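Local coordinates for protein gp18 (Listeria monocytogenes EGD-e, PDB 3GS9) that probably serves as a structural component of a phage-type tail encoded by a prophage, assembling as a trimer in the crystal and belonging to the prophage endopeptidase tail family, at residues D5-F11 with E59-F64; E68-L74 with D86-I92; D266-T270 with I297-V301. Where two conformers were deposited one is given. Numbering follows the deposited sequence.

Contact 1. Residues D5-F11 with E59-F64; sequences DIIVADF and ESSVYF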
loop_
_atom_site.group_PDB
_atom_site.type_symbol
_atom_site.label_atom_id
_atom_site.label_comp_id
_atom_site.label_asym_id
_atom_site.label_seq_id
_atom_site.Cartn_x
_atom_site.Cartn_y
_atom_site.Cartn_z
ATOM N N ASP A 5 -40.253 -5.338 11.706
ATOM C CA ASP A 5 -40.466 -4.323 10.667
ATOM C C ASP A 5 -39.228 -3.466 10.620
ATOM O O ASP A 5 -38.744 -3.055 11.675
ATOM C CB ASP A 5 -41.655 -3.384 10.968
ATOM C CG ASP A 5 -42.999 -3.942 10.527
ATOM O OD1 ASP A 5 -43.018 -4.992 9.852
ATOM O OD2 ASP A 5 -44.050 -3.316 10.855
ATOM N N ILE A 6 -38.717 -3.237 9.406
ATOM C CA ILE A 6 -37.680 -2.262 9.088
ATOM C C ILE A 6 -38.361 -0.919 8.796
ATOM O O ILE A 6 -39.306 -0.900 8.015
ATOM C CB ILE A 6 -36.948 -2.649 7.759
ATOM C CG1 ILE A 6 -36.446 -4.103 7.762
ATOM C CG2 ILE A 6 -35.802 -1.689 7.456
ATOM C CD1 ILE A 6 -35.518 -4.415 8.894
ATOM N N ILE A 7 -37.871 0.176 9.363
ATOM C CA ILE A 7 -38.411 1.506 9.064
ATOM C C ILE A 7 -37.344 2.306 8.317
ATOM O O ILE A 7 -36.173 2.217 8.653
ATOM C CB ILE A 7 -38.791 2.287 10.342
ATOM C CG1 ILE A 7 -39.775 1.511 11.265
ATOM C CG2 ILE A 7 -39.375 3.652 9.960
ATOM C CD1 ILE A 7 -40.966 0.914 10.575
ATOM N N VAL A 8 -37.763 3.052 7.307
ATOM C CA VAL A 8 -36.897 3.930 6.511
ATOM C C VAL A 8 -37.411 5.359 6.598
ATOM O O VAL A 8 -38.628 5.585 6.465
ATOM C CB VAL A 8 -36.910 3.494 5.015
ATOM C CG1 VAL A 8 -36.285 4.569 4.096
ATOM C CG2 VAL A 8 -36.213 2.159 4.834
ATOM N N ALA A 9 -36.514 6.316 6.811
ATOM C CA ALA A 9 -36.856 7.738 6.781
ATOM C C ALA A 9 -35.871 8.450 5.877
ATOM O O ALA A 9 -34.691 8.123 5.894
ATOM C CB ALA A 9 -36.774 8.332 8.179
ATOM N N ASP A 10 -36.338 9.418 5.088
ATOM C CA ASP A 10 -35.423 10.227 4.286
ATOM C C ASP A 10 -34.622 11.112 5.222
ATOM O O ASP A 10 -34.976 11.289 6.417
ATOM C CB ASP A 10 -36.124 11.038 3.187
ATOM C CG ASP A 10 -37.031 12.135 3.727
ATOM O OD1 ASP A 10 -37.468 12.049 4.877
ATOM O OD2 ASP A 10 -37.275 13.126 3.010
ATOM N N PHE A 11 -33.554 11.681 4.693
ATOM C CA PHE A 11 -32.649 12.460 5.530
ATOM C C PHE A 11 -33.378 13.604 6.232
ATOM O O PHE A 11 -33.096 13.906 7.365
ATOM C CB PHE A 11 -31.489 12.997 4.719
ATOM C CG PHE A 11 -30.543 13.809 5.523
ATOM C CD1 PHE A 11 -29.691 13.204 6.449
ATOM C CD2 PHE A 11 -30.474 15.198 5.358
ATOM C CE1 PHE A 11 -28.831 13.958 7.193
ATOM C CE2 PHE A 11 -29.606 15.941 6.113
ATOM C CZ PHE A 11 -28.785 15.332 7.021
ATOM N N GLU A 59 -28.325 9.140 2.370
ATOM C CA GLU A 59 -28.568 9.783 3.657
ATOM C C GLU A 59 -29.877 9.417 4.339
ATOM O O GLU A 59 -30.125 9.908 5.475
ATOM C CB GLU A 59 -28.349 11.296 3.585
ATOM C CG GLU A 59 -26.976 11.677 2.981
ATOM C CD GLU A 59 -25.825 11.302 3.871
ATOM O OE1 GLU A 59 -25.877 11.641 5.066
ATOM O OE2 GLU A 59 -24.840 10.694 3.396
ATOM N N SER A 60 -30.656 8.500 3.749
ATOM C CA SER A 60 -31.796 7.947 4.474
ATOM C C SER A 60 -31.328 7.143 5.663
ATOM O O SER A 60 -30.251 6.505 5.602
ATOM C CB SER A 60 -32.659 7.043 3.590
ATOM O OG SER A 60 -33.297 7.784 2.581
ATOM N N SER A 61 -32.134 7.164 6.726
ATOM C CA SER A 61 -31.926 6.272 7.864
ATOM C C SER A 61 -32.780 4.992 7.714
ATOM O O SER A 61 -33.948 5.044 7.326
ATOM C CB SER A 61 -32.295 6.948 9.168
ATOM O OG SER A 61 -31.376 7.986 9.480
ATOM N N VAL A 62 -32.164 3.864 8.039
ATOM C CA VAL A 62 -32.805 2.552 8.010
ATOM C C VAL A 62 -32.718 1.981 9.410
ATOM O O VAL A 62 -31.633 1.841 9.992
ATOM C CB VAL A 62 -32.204 1.591 6.937
ATOM C CG1 VAL A 62 -32.991 0.285 6.910
ATOM C CG2 VAL A 62 -32.236 2.261 5.553
ATOM N N TYR A 63 -33.888 1.744 9.994
ATOM C CA TYR A 63 -33.974 1.283 11.383
ATOM C C TYR A 63 -34.218 -0.217 11.448
ATOM O O TYR A 63 -35.199 -0.731 10.926
ATOM C CB TYR A 63 -35.039 2.089 12.146
ATOM C CG TYR A 63 -34.751 3.568 12.204
ATOM C CD1 TYR A 63 -35.153 4.424 11.195
ATOM C CD2 TYR A 63 -34.066 4.112 13.276
ATOM C CE1 TYR A 63 -34.879 5.755 11.250
ATOM C CE2 TYR A 63 -33.774 5.437 13.315
ATOM C CZ TYR A 63 -34.184 6.245 12.325
ATOM O OH TYR A 63 -33.909 7.576 12.421
ATOM N N PHE A 64 -33.279 -0.919 12.071
ATOM C CA PHE A 64 -33.300 -2.370 12.120
ATOM C C PHE A 64 -32.887 -2.817 13.525
ATOM O O PHE A 64 -31.826 -2.446 14.005
ATOM C CB PHE A 64 -32.396 -2.977 11.038
ATOM C CG PHE A 64 -32.181 -4.459 11.209
ATOM C CD1 PHE A 64 -33.212 -5.353 11.025
ATOM C CD2 PHE A 64 -30.939 -4.944 11.570
ATOM C CE1 PHE A 64 -33.028 -6.721 11.231
ATOM C CE2 PHE A 64 -30.757 -6.305 11.770
ATOM C CZ PHE A 64 -31.790 -7.186 11.578
HETATM O O HOH W 1 -33.607 10.280 8.731
HETATM O O HOH W 2 -32.704 10.443 2.038
#
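Strands 7-9 and 61-64 run antiparallel, joined by two hydrogen-bonded pairs: I7 N to Y63 O (3.2 Å) and Y63 N to I7 O (2.7 Å), then A9 N to S61 O and S61 N to A9 O (both 2.9 Å). V8 and V62 form the non-hydrogen-bonded pair between, V8 CG2 meeting V62 CG2 at 4.0 Å. I6, with chi1 and chi2 both m, sets CG2 3.5 Å from V62 CG1 and CD1 3.3 Å from F64 CD1 at the ring edge. On the face of I7, A9, S61 and Y63, the m,m rotamer of I7 leads its end away from strand 61-64 (CB 4.2 Å from Y63 CB), while the m rotamer of Y63 sends its ring back toward A9, CE1 4.4 Å from A9 CB. Past the strands, the t rotamer of F11 lays CD1 3.7 Å from E59 CB, and a water bridges F11 N and S60 OG; the S60 hydroxyl also bonds to F55 O and D57 N. E59 forms salt bridges with K72 and with R240 of the second subunit, and a hydrogen bond with that subunit's T203. In the N-terminal domain's antiparallel sheet, strand 16-18 flanks 7-9 and strand 67-74 flanks 61-64.

Contact 2. Residues E68-L74 with D86-I92; sequences EFVVKQL and DIRAPHI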
loop_
_atom_site.group_PDB
_atom_site.type_symbol
_atom_site.label_atom_id
_atom_site.label_comp_id
_atom_site.label_asym_id
_atom_site.label_seq_id
_atom_site.Cartn_x
_atom_site.Cartn_y
_atom_site.Cartn_z
ATOM N N GLU A 68 -29.811 2.341 14.175
ATOM C CA GLU A 68 -29.949 3.199 12.983
ATOM C C GLU A 68 -28.730 3.056 12.066
ATOM O O GLU A 68 -27.596 3.132 12.535
ATOM C CB GLU A 68 -30.062 4.666 13.398
ATOM C CG GLU A 68 -30.349 5.629 12.270
ATOM C CD GLU A 68 -30.457 7.091 12.739
ATOM O OE1 GLU A 68 -30.463 7.314 13.970
ATOM O OE2 GLU A 68 -30.579 8.004 11.900
ATOM N N PHE A 69 -29.003 2.873 10.781
ATOM C CA PHE A 69 -27.984 2.730 9.711
ATOM C C PHE A 69 -28.322 3.754 8.660
ATOM O O PHE A 69 -29.514 4.040 8.418
ATOM C CB PHE A 69 -28.006 1.331 9.112
ATOM C CG PHE A 69 -27.776 0.227 10.119
ATOM C CD1 PHE A 69 -28.840 -0.293 10.879
ATOM C CD2 PHE A 69 -26.488 -0.284 10.313
ATOM C CE1 PHE A 69 -28.631 -1.297 11.805
ATOM C CE2 PHE A 69 -26.247 -1.267 11.227
ATOM C CZ PHE A 69 -27.301 -1.778 12.006
ATOM N N VAL A 70 -27.307 4.342 8.050
ATOM C CA VAL A 70 -27.491 5.441 7.121
ATOM C C VAL A 70 -26.983 5.058 5.734
ATOM O O VAL A 70 -25.861 4.557 5.602
ATOM C CB VAL A 70 -26.698 6.649 7.639
ATOM C CG1 VAL A 70 -26.848 7.823 6.688
ATOM C CG2 VAL A 70 -27.217 6.986 9.014
ATOM N N VAL A 71 -27.820 5.270 4.722
ATOM C CA VAL A 71 -27.462 4.888 3.346
ATOM C C VAL A 71 -26.320 5.791 2.839
ATOM O O VAL A 71 -26.498 6.996 2.752
ATOM C CB VAL A 71 -28.686 5.010 2.431
ATOM C CG1 VAL A 71 -28.303 4.788 0.979
ATOM C CG2 VAL A 71 -29.829 4.087 2.933
ATOM N N LYS A 72 -25.142 5.194 2.568
ATOM C CA LYS A 72 -23.991 5.886 1.985
ATOM C C LYS A 72 -23.617 5.407 0.576
ATOM O O LYS A 72 -23.056 6.178 -0.201
ATOM C CB LYS A 72 -22.765 5.725 2.888
ATOM C CG LYS A 72 -22.847 6.422 4.246
ATOM C CD LYS A 72 -23.022 7.889 4.007
ATOM C CE LYS A 72 -22.589 8.749 5.122
ATOM N NZ LYS A 72 -22.419 10.165 4.602
ATOM N N GLN A 73 -23.882 4.132 0.267
ATOM C CA GLN A 73 -23.724 3.612 -1.069
ATOM C C GLN A 73 -25.048 3.061 -1.551
ATOM O O GLN A 73 -25.797 2.487 -0.766
ATOM C CB GLN A 73 -22.657 2.550 -1.110
ATOM C CG GLN A 73 -21.294 3.128 -0.895
ATOM C CD GLN A 73 -20.232 2.078 -0.695
ATOM O OE1 GLN A 73 -20.223 1.358 0.323
ATOM N NE2 GLN A 73 -19.267 2.032 -1.627
ATOM N N LEU A 74 -25.332 3.282 -2.832
ATOM C CA LEU A 74 -26.603 2.933 -3.457
ATOM C C LEU A 74 -26.404 2.827 -4.964
ATOM O O LEU A 74 -25.874 3.752 -5.621
ATOM C CB LEU A 74 -27.643 4.010 -3.156
ATOM C CG LEU A 74 -29.119 3.875 -3.566
ATOM C CD1 LEU A 74 -29.769 2.754 -2.793
ATOM C CD2 LEU A 74 -29.877 5.163 -3.311
ATOM N N ASP A 86 -29.264 -1.510 -4.671
ATOM C CA ASP A 86 -28.494 -2.256 -3.694
ATOM C C ASP A 86 -27.975 -1.199 -2.729
ATOM O O ASP A 86 -27.291 -0.259 -3.151
ATOM C CB ASP A 86 -27.339 -3.008 -4.346
ATOM C CG ASP A 86 -27.822 -4.140 -5.271
ATOM O OD1 ASP A 86 -29.053 -4.263 -5.479
ATOM O OD2 ASP A 86 -26.965 -4.899 -5.796
ATOM N N ILE A 87 -28.361 -1.337 -1.465
ATOM C CA ILE A 87 -28.035 -0.370 -0.407
ATOM C C ILE A 87 -26.890 -0.903 0.441
ATOM O O ILE A 87 -26.875 -2.082 0.794
ATOM C CB ILE A 87 -29.257 -0.149 0.557
ATOM C CG1 ILE A 87 -30.360 0.649 -0.130
ATOM C CG2 ILE A 87 -28.823 0.563 1.868
ATOM C CD1 ILE A 87 -31.151 -0.145 -1.153
ATOM N N ARG A 88 -25.957 -0.036 0.796
ATOM C CA ARG A 88 -25.030 -0.319 1.847
ATOM C C ARG A 88 -25.110 0.848 2.831
ATOM O O ARG A 88 -24.902 1.995 2.459
ATOM C CB ARG A 88 -23.614 -0.520 1.298
ATOM C CG ARG A 88 -23.418 -1.866 0.590
ATOM C CD ARG A 88 -21.965 -2.103 0.176
ATOM N NE ARG A 88 -21.075 -2.168 1.337
ATOM C CZ ARG A 88 -20.877 -3.240 2.102
ATOM N NH1 ARG A 88 -21.511 -4.385 1.862
ATOM N NH2 ARG A 88 -20.039 -3.162 3.131
ATOM N N ALA A 89 -25.433 0.527 4.082
ATOM C CA ALA A 89 -25.730 1.507 5.124
ATOM C C ALA A 89 -24.911 1.223 6.384
ATOM O O ALA A 89 -25.265 0.334 7.172
ATOM C CB ALA A 89 -27.252 1.497 5.466
ATOM N N PRO A 90 -23.789 1.944 6.558
ATOM C CA PRO A 90 -23.043 1.904 7.829
ATOM C C PRO A 90 -23.846 2.404 9.034
ATOM O O PRO A 90 -24.666 3.321 8.917
ATOM C CB PRO A 90 -21.883 2.878 7.589
ATOM C CG PRO A 90 -21.711 2.840 6.082
ATOM C CD PRO A 90 -23.112 2.786 5.553
ATOM N N HIS A 91 -23.616 1.759 10.161
ATOM C CA HIS A 91 -24.219 2.164 11.422
ATOM C C HIS A 91 -24.003 3.669 11.696
ATOM O O HIS A 91 -22.982 4.230 11.351
ATOM C CB HIS A 91 -23.653 1.309 12.532
ATOM C CG HIS A 91 -24.359 1.511 13.829
ATOM N ND1 HIS A 91 -23.952 2.457 14.739
ATOM C CD2 HIS A 91 -25.476 0.942 14.340
ATOM C CE1 HIS A 91 -24.769 2.431 15.783
ATOM N NE2 HIS A 91 -25.697 1.518 15.568
ATOM N N ILE A 92 -24.992 4.302 12.328
ATOM C CA ILE A 92 -24.938 5.732 12.653
ATOM C C ILE A 92 -23.669 6.172 13.412
ATOM O O ILE A 92 -23.217 7.287 13.267
ATOM C CB ILE A 92 -26.234 6.146 13.437
ATOM C CG1 ILE A 92 -26.381 7.666 13.447
ATOM C CG2 ILE A 92 -26.297 5.484 14.794
ATOM C CD1 ILE A 92 -26.755 8.209 12.124
#
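A classic beta bulge interrupts the hairpin of strands 67-74 and 83-90: K72 and Q73 both face R88, and K72 N and Q73 N each donate to R88 O at 3.2 Å. R88 N returns a bond to Q73 O (3.0 Å). At the other end V70 N reaches P90 O (3.0 Å) and I92 N reaches E68 O (2.9 Å); P90, lacking an amide hydrogen, gives V70 O nothing in return, although A89 CA offers that oxygen a CA-H...O contact of 3.1 Å. The extra residue shifts the register by one between the F69-H91 bridge and the Q73-R88 pair, within the antiparallel sheet of the prophage endopeptidase tail N-terminal domain. H91 turns its edge to the face of F69 in a T-shaped pair, centroids 5.3 Å apart and planes at 86°; W37 stacks on H91 and meets F69 edge-to-face. V71 CG2 meets I87 CG2 at 3.8 Å and L74 CD1 meets I87 CG1 at 3.4 Å, so I87 packs against residues that flank the bulge. R88 forms a salt bridge with E40, and K72 one with E59. Q73 and L74 also pair antiparallel with a strand of the second subunit, carrying the sheet across the interface.

Contact 3. Residues D266-T270 with I297-V301; sequences DYPAT and IDYDV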
loop_
_atom_site.group_PDB
_atom_site.type_symbol
_atom_site.label_atom_id
_atom_site.label_comp_id
_atom_site.label_asym_id
_atom_site.label_seq_id
_atom_site.Cartn_x
_atom_site.Cartn_y
_atom_site.Cartn_z
ATOM N N ASP A 266 1.439 -14.539 22.225
ATOM C CA ASP A 266 2.100 -15.684 22.855
ATOM C C ASP A 266 1.413 -17.032 22.591
ATOM O O ASP A 266 1.831 -18.067 23.138
ATOM C CB ASP A 266 2.315 -15.449 24.364
ATOM C CG ASP A 266 1.007 -15.252 25.167
ATOM O OD1 ASP A 266 -0.064 -14.937 24.600
ATOM O OD2 ASP A 266 1.083 -15.384 26.411
ATOM N N TYR A 267 0.414 -17.027 21.706
ATOM C CA TYR A 267 -0.183 -18.278 21.192
ATOM C C TYR A 267 -0.230 -18.196 19.678
ATOM O O TYR A 267 -0.275 -17.079 19.128
ATOM C CB TYR A 267 -1.590 -18.493 21.731
ATOM C CG TYR A 267 -1.592 -18.840 23.203
ATOM C CD1 TYR A 267 -1.455 -20.164 23.605
ATOM C CD2 TYR A 267 -1.701 -17.861 24.180
ATOM C CE1 TYR A 267 -1.426 -20.498 24.951
ATOM C CE2 TYR A 267 -1.667 -18.190 25.525
ATOM C CZ TYR A 267 -1.530 -19.508 25.898
ATOM O OH TYR A 267 -1.525 -19.865 27.223
ATOM N N PRO A 268 -0.289 -19.352 19.001
ATOM C CA PRO A 268 -0.358 -19.340 17.528
ATOM C C PRO A 268 -1.481 -18.438 17.048
ATOM O O PRO A 268 -2.552 -18.427 17.656
ATOM C CB PRO A 268 -0.657 -20.795 17.189
ATOM C CG PRO A 268 0.064 -21.556 18.330
ATOM C CD PRO A 268 -0.271 -20.738 19.526
ATOM N N ALA A 269 -1.213 -17.631 16.026
ATOM C CA ALA A 269 -2.232 -16.739 15.493
ATOM C C ALA A 269 -3.299 -17.625 14.846
ATOM O O ALA A 269 -3.031 -18.323 13.880
ATOM C CB ALA A 269 -1.601 -15.752 14.493
ATOM N N THR A 270 -4.516 -17.551 15.382
ATOM C CA THR A 270 -5.597 -18.498 15.071
ATOM C C THR A 270 -6.841 -17.708 14.735
ATOM O O THR A 270 -7.354 -16.930 15.588
ATOM C CB THR A 270 -5.882 -19.409 16.299
ATOM O OG1 THR A 270 -4.676 -20.111 16.638
ATOM C CG2 THR A 270 -7.009 -20.399 16.023
ATOM N N ILE A 297 -2.574 -27.778 23.160
ATOM C CA ILE A 297 -2.371 -26.399 23.602
ATOM C C ILE A 297 -3.750 -25.748 23.580
ATOM O O ILE A 297 -4.448 -25.814 22.567
ATOM C CB ILE A 297 -1.426 -25.656 22.670
ATOM C CG1 ILE A 297 -0.006 -26.244 22.775
ATOM C CG2 ILE A 297 -1.437 -24.133 22.975
ATOM C CD1 ILE A 297 0.960 -25.628 21.761
ATOM N N ASP A 298 -4.121 -25.153 24.709
ATOM C CA ASP A 298 -5.419 -24.532 24.911
ATOM C C ASP A 298 -5.248 -23.024 25.059
ATOM O O ASP A 298 -4.394 -22.557 25.822
ATOM C CB ASP A 298 -6.068 -25.052 26.216
ATOM C CG ASP A 298 -6.436 -26.549 26.182
ATOM O OD1 ASP A 298 -6.280 -27.260 25.153
ATOM O OD2 ASP A 298 -6.915 -27.015 27.245
ATOM N N TYR A 299 -6.102 -22.254 24.383
ATOM C CA TYR A 299 -6.094 -20.801 24.483
ATOM C C TYR A 299 -7.426 -20.220 23.982
ATOM O O TYR A 299 -8.135 -20.849 23.217
ATOM C CB TYR A 299 -4.916 -20.181 23.708
ATOM C CG TYR A 299 -4.764 -20.698 22.294
ATOM C CD1 TYR A 299 -4.000 -21.837 22.018
ATOM C CD2 TYR A 299 -5.327 -20.023 21.228
ATOM C CE1 TYR A 299 -3.860 -22.312 20.713
ATOM C CE2 TYR A 299 -5.178 -20.489 19.913
ATOM C CZ TYR A 299 -4.423 -21.628 19.659
ATOM O OH TYR A 299 -4.280 -22.101 18.349
ATOM N N ASP A 300 -7.730 -19.007 24.408
ATOM C CA ASP A 300 -8.962 -18.340 24.030
ATOM C C ASP A 300 -8.874 -17.645 22.664
ATOM O O ASP A 300 -7.838 -17.072 22.280
ATOM C CB ASP A 300 -9.326 -17.299 25.083
ATOM C CG ASP A 300 -9.845 -17.914 26.368
ATOM O OD1 ASP A 300 -10.457 -19.009 26.334
ATOM O OD2 ASP A 300 -9.620 -17.291 27.424
ATOM N N VAL A 301 -9.957 -17.764 21.916
ATOM C CA VAL A 301 -10.177 -16.951 20.742
ATOM C C VAL A 301 -11.446 -16.153 21.017
ATOM O O VAL A 301 -12.244 -16.544 21.860
ATOM C CB VAL A 301 -10.282 -17.796 19.475
ATOM C CG1 VAL A 301 -8.929 -18.390 19.154
ATOM C CG2 VAL A 301 -11.362 -18.858 19.613
#
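Aromatic packing dominates where the residues leading into strand 269-274 meet strand 297-305, both in the prophage endopeptidase tail family region. The rings of Y267 and Y299 lie 5.1 Å apart between centroids with planes at 29°, slid so far that they barely overlap, and each ring instead receives the other's CB: Y299 CB sits 3.6 Å from the centroid of the Y267 ring and Y267 CB 4.1 Å from that of Y299, a reciprocal pair of CH-pi contacts. The polar part is one short chain: Y299 OH donates to T270 OG1 (2.7 Å), and T270 OG1 donates in turn to P268 O (2.9 Å), so the threonine hydroxyl links Y299 to the backbone of 266-270. Apolar contacts add to this, with I297 CG2 at the edge of the Y267 ring (4.0 Å from Y267 CD1) and T270 CG2 4.2 Å from V301 CG1. No backbone hydrogen bonds join the two segments; in the order of the mixed sheet strand 318-321 separates 269-274 from 297-305, and N322, just past its end, bonds the T270 backbone. Strand 287-292 pairs with 297-305, F290 meeting the Y299 ring, while strand 197-202 borders 269-274, where I201 touches P268 and T270.

In the fold
Contacts 1 and 2 belong to one sheet of the N-terminal domain: strands 61-64 and 67-74 are neighbours in it, S61 OG bonds to E68 OE2, and the centres lie about 9 Å apart. Contact 3 lies in the endopeptidase tail region that follows, across the chain's centre, about 41 and 35 Å from them between centres. All three are mainly buried. Backbone hydrogen bonds hold the first two, regular in contact 1 but broken by a bulge in contact 2; contact 3 instead relies on side chains, two tyrosines and a threonine, between strands that are not neighbours in their sheet. Contacts 1 and 2 also touch the second subunit, by E59's charge and by strand pairing respectively, whereas contact 3 meets no other chain of the assembly.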